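Local atomic coordinates of Per a 4 allergen (Periplaneta americana, PDB entry 3EBW), a protein that is a major cockroach allergen of the lipocalin family, recognised by IgE, and probably carries a small hydrophobic ligand in its beta barrel. Residues T128-D131 against D132-A136; L13-T16 against K17-G20. All coordinates share one frame; numbering follows the deposited sequence.

Contact 1. Residues T128-D131 against D132-A136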
loop_
_atom_site.group_PDB
_atom_site.type_symbol
_atom_site.label_atom_id
_atom_site.label_comp_id
_atom_site.label_asym_id
_atom_site.label_seq_id
_atom_site.Cartn_x
_atom_site.Cartn_y
_atom_site.Cartn_z
ATOM N N THR A 128 -13.751 -17.490 1.356
ATOM C CA THR A 128 -13.722 -16.034 1.404
ATOM C C THR A 128 -12.865 -15.600 2.573
ATOM O O THR A 128 -12.923 -14.449 2.971
ATOM C CB THR A 128 -15.107 -15.427 1.605
ATOM O OG1 THR A 128 -15.778 -16.135 2.653
ATOM C CG2 THR A 128 -15.913 -15.473 0.320
ATOM N N SER A 129 -12.071 -16.524 3.119
ATOM C CA SER A 129 -11.189 -16.225 4.256
ATOM C C SER A 129 -10.333 -17.425 4.619
ATOM O O SER A 129 -10.696 -18.558 4.338
ATOM C CB SER A 129 -12.016 -15.827 5.470
ATOM O OG SER A 129 -12.978 -16.828 5.760
ATOM N N PHE A 130 -9.202 -17.182 5.263
ATOM C CA PHE A 130 -8.317 -18.278 5.641
ATOM C C PHE A 130 -8.489 -18.763 7.080
ATOM O O PHE A 130 -8.695 -17.966 7.985
ATOM C CB PHE A 130 -6.850 -17.864 5.473
ATOM C CG PHE A 130 -6.427 -17.618 4.046
ATOM C CD1 PHE A 130 -6.897 -18.418 3.009
ATOM C CD2 PHE A 130 -5.503 -16.626 3.754
ATOM C CE1 PHE A 130 -6.449 -18.226 1.714
ATOM C CE2 PHE A 130 -5.058 -16.439 2.475
ATOM C CZ PHE A 130 -5.529 -17.237 1.450
ATOM N N ASP A 131 -8.406 -20.071 7.292
ATOM C CA ASP A 131 -8.475 -20.602 8.649
ATOM C C ASP A 131 -7.024 -20.537 9.128
ATOM O O ASP A 131 -6.103 -20.613 8.319
ATOM C CB ASP A 131 -9.001 -22.045 8.663
ATOM C CG ASP A 131 -8.185 -22.987 7.798
ATOM O OD1 ASP A 131 -8.589 -24.163 7.664
ATOM O OD2 ASP A 131 -7.147 -22.569 7.251
ATOM N N ASP A 132 -6.806 -20.375 10.425
ATOM C CA ASP A 132 -5.443 -20.263 10.936
ATOM C C ASP A 132 -4.494 -21.285 10.326
ATOM O O ASP A 132 -3.295 -21.040 10.214
ATOM C CB ASP A 132 -5.462 -20.345 12.463
ATOM C CG ASP A 132 -6.157 -19.142 13.087
ATOM O OD1 ASP A 132 -5.549 -18.050 13.109
ATOM O OD2 ASP A 132 -7.318 -19.276 13.529
ATOM N N ALA A 133 -5.044 -22.417 9.904
ATOM C CA ALA A 133 -4.248 -23.468 9.282
ATOM C C ALA A 133 -3.584 -22.952 8.005
ATOM O O ALA A 133 -2.354 -22.868 7.911
ATOM C CB ALA A 133 -5.136 -24.656 8.956
ATOM N N THR A 134 -4.417 -22.615 7.023
ATOM C CA THR A 134 -3.957 -22.102 5.736
ATOM C C THR A 134 -2.965 -20.948 5.936
ATOM O O THR A 134 -1.795 -21.068 5.570
ATOM C CB THR A 134 -5.164 -21.623 4.867
ATOM O OG1 THR A 134 -6.124 -22.682 4.749
ATOM C CG2 THR A 134 -4.705 -21.233 3.475
ATOM N N LYS A 135 -3.433 -19.847 6.525
ATOM C CA LYS A 135 -2.589 -18.674 6.785
ATOM C C LYS A 135 -1.153 -19.077 7.109
ATOM O O LYS A 135 -0.189 -18.484 6.611
ATOM C CB LYS A 135 -3.144 -17.854 7.955
ATOM C CG LYS A 135 -4.165 -16.796 7.590
ATOM C CD LYS A 135 -4.138 -15.690 8.636
ATOM C CE LYS A 135 -4.875 -14.440 8.176
ATOM N NZ LYS A 135 -4.382 -13.206 8.870
ATOM N N ALA A 136 -1.027 -20.089 7.958
ATOM C CA ALA A 136 0.272 -20.602 8.362
ATOM C C ALA A 136 1.092 -20.933 7.122
ATOM O O ALA A 136 2.215 -20.442 6.939
ATOM C CB ALA A 136 0.087 -21.850 9.208
#
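D131 and T134 meet in an N-cap: D131 stands right before helix 132-142, the helix that follows strand 119-125 of the lipocalin barrel, and its carboxylate reaches forward to the first turn.

The polar part centres on one oxygen. The first torsion of D131 places CG between its own backbone N and carbonyl carbon (chi1 56°), which turns OD2 back over the start of the helix. There it accepts from T134 N at 2.7 Å, a nearly straight bond with an N-H...O angle of 168°. The hydroxyl of the same threonine, OG1 of T134, also gives to D131 OD2 at 2.7 Å. Both donors use the syn side of the carboxylate but come from opposite faces of its plane, so OD2 is held by two bonds, which probably restrict the turning of the carboxylate. A negative charge at this end of the helix would probably be steadied by the helix dipole. The backbone adds a weak bond, K135 N to D131 O at 3.3 Å, and A133 CB lies against the carboxylate.

The apolar part belongs to F130, whose side chain sets out toward the helix. It crosses that of T134 at about a right angle, and CG of K135 packs beside the same phenylalanine. F130 also touches L25 of strand 20-27, I123 of strand 119-125 and L149 in a loop, tying the cap to the barrel wall. The ring meets T134 obliquely, with F130 CD1 3.6 Å from T134 CG2, while F130 CB sits 3.6 Å from K135 CG.

Contact 2. Residues L13-T16 against K17-G20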
loop_
_atom_site.group_PDB
_atom_site.type_symbol
_atom_site.label_atom_id
_atom_site.label_comp_id
_atom_site.label_asym_id
_atom_site.label_seq_id
_atom_site.Cartn_x
_atom_site.Cartn_y
_atom_site.Cartn_z
ATOM N N LEU A 13 2.769 -26.695 -12.547
ATOM C CA LEU A 13 1.598 -25.846 -12.673
ATOM C C LEU A 13 0.663 -26.408 -13.743
ATOM O O LEU A 13 1.085 -26.738 -14.835
ATOM C CB LEU A 13 2.017 -24.408 -13.018
ATOM C CG LEU A 13 0.864 -23.431 -13.300
ATOM C CD1 LEU A 13 -0.057 -23.327 -12.089
ATOM C CD2 LEU A 13 1.436 -22.091 -13.696
ATOM N N ASP A 14 -0.612 -26.513 -13.407
ATOM C CA ASP A 14 -1.615 -27.037 -14.319
ATOM C C ASP A 14 -2.866 -26.127 -14.260
ATOM O O ASP A 14 -3.798 -26.356 -13.484
ATOM C CB ASP A 14 -1.936 -28.487 -13.916
ATOM C CG ASP A 14 -2.953 -29.144 -14.825
ATOM O OD1 ASP A 14 -3.226 -28.604 -15.912
ATOM O OD2 ASP A 14 -3.484 -30.213 -14.462
HETATM N N MSE A 15 -2.861 -25.091 -15.098
HETATM C CA MSE A 15 -3.951 -24.128 -15.151
HETATM C C MSE A 15 -5.305 -24.766 -15.334
HETATM O O MSE A 15 -6.321 -24.105 -15.260
HETATM C CB MSE A 15 -3.700 -23.083 -16.240
HETATM C CG MSE A 15 -2.570 -22.123 -15.890
HETATM SE SE MSE A 15 -2.804 -21.264 -14.134
HETATM C CE MSE A 15 -3.883 -19.778 -14.750
ATOM N N THR A 16 -5.327 -26.063 -15.559
ATOM C CA THR A 16 -6.590 -26.737 -15.721
ATOM C C THR A 16 -7.103 -27.026 -14.325
ATOM O O THR A 16 -8.300 -27.009 -14.089
ATOM C CB THR A 16 -6.413 -28.030 -16.505
ATOM O OG1 THR A 16 -5.560 -27.774 -17.625
ATOM C CG2 THR A 16 -7.752 -28.518 -17.023
ATOM N N LYS A 17 -6.186 -27.283 -13.399
ATOM C CA LYS A 17 -6.549 -27.551 -12.010
ATOM C C LYS A 17 -6.792 -26.235 -11.269
ATOM O O LYS A 17 -7.172 -26.227 -10.098
ATOM C CB LYS A 17 -5.430 -28.316 -11.302
ATOM C CG LYS A 17 -5.330 -29.795 -11.634
ATOM C CD LYS A 17 -4.198 -30.422 -10.829
ATOM C CE LYS A 17 -4.075 -31.912 -11.035
ATOM N NZ LYS A 17 -2.807 -32.385 -10.417
ATOM N N TYR A 18 -6.558 -25.125 -11.961
ATOM C CA TYR A 18 -6.730 -23.803 -11.382
ATOM C C TYR A 18 -8.113 -23.282 -11.700
ATOM O O TYR A 18 -8.479 -22.183 -11.309
ATOM C CB TYR A 18 -5.692 -22.846 -11.954
ATOM C CG TYR A 18 -5.455 -21.655 -11.066
ATOM C CD1 TYR A 18 -4.750 -21.786 -9.871
ATOM C CD2 TYR A 18 -5.972 -20.403 -11.395
ATOM C CE1 TYR A 18 -4.569 -20.709 -9.031
ATOM C CE2 TYR A 18 -5.797 -19.326 -10.565
ATOM C CZ TYR A 18 -5.097 -19.477 -9.377
ATOM O OH TYR A 18 -4.960 -18.401 -8.523
ATOM N N VAL A 19 -8.871 -24.071 -12.448
ATOM C CA VAL A 19 -10.223 -23.700 -12.821
ATOM C C VAL A 19 -11.001 -23.313 -11.569
ATOM O O VAL A 19 -10.663 -23.739 -10.466
ATOM C CB VAL A 19 -10.926 -24.878 -13.567
ATOM C CG1 VAL A 19 -12.412 -24.927 -13.227
ATOM C CG2 VAL A 19 -10.750 -24.706 -15.082
ATOM N N GLY A 20 -12.028 -22.489 -11.738
ATOM C CA GLY A 20 -12.817 -22.089 -10.591
ATOM C C GLY A 20 -12.834 -20.607 -10.224
ATOM O O GLY A 20 -12.454 -19.738 -11.015
#
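With CG of Y18 anti to its backbone N (chi1 -158°) and the M15 chain bent at both chi2 and chi3, the two side chains run side by side and point the same way. M15 is selenomethionine here, and its SE lies 4.7 Å from the centroid of the Y18 ring, 36° off the ring normal: an oblique Met-aromatic contact. Its nearest atom on the tyrosine is CB, 3.9 Å from SE.

The backbone here is a type I beta turn from T16 to V19, closed by a weak bond from V19 N to T16 O at 3.4 Å. Overlapping this turn, K17 N gives to D14 O at 2.6 Å. D14 also holds T16, whose OG1 donates to D14 OD1 at 3.0 Å, while K17 CG rests 3.4 Å from D14 OD2.

The turn leads into strand 20-27 in the G-x-W stretch (G20, W22) familiar from lipocalins, where Y18 stacks on W22 and meets Y44 edge-to-face. The Y18 hydroxyl bonds to S106 OG. Buried Y18 is therefore satisfied at its polar end and packed along its ring, whereas K17 NZ stays 4.6 Å from D14 OD2, so any attraction between these charges probably acts without direct contact.

Contact 2 comes first along the chain, in the loop that feeds strand 20-27, and contact 1 comes much later, where the chain has left strand 119-125 and enters helix 132-142. Their centres are 21 Å apart and their nearest atoms about 10 Å, so they do not touch. What joins them is the barrel: strands 20-27 and 119-125 pair antiparallel, contact 2 leads into the first of these, and contact 1 follows the second. The turn within 13-20 thus brings the chain into the barrel wall, and the 128-136 segment starts the helix beside the same wall, two separate features of one lipocalin-like domain.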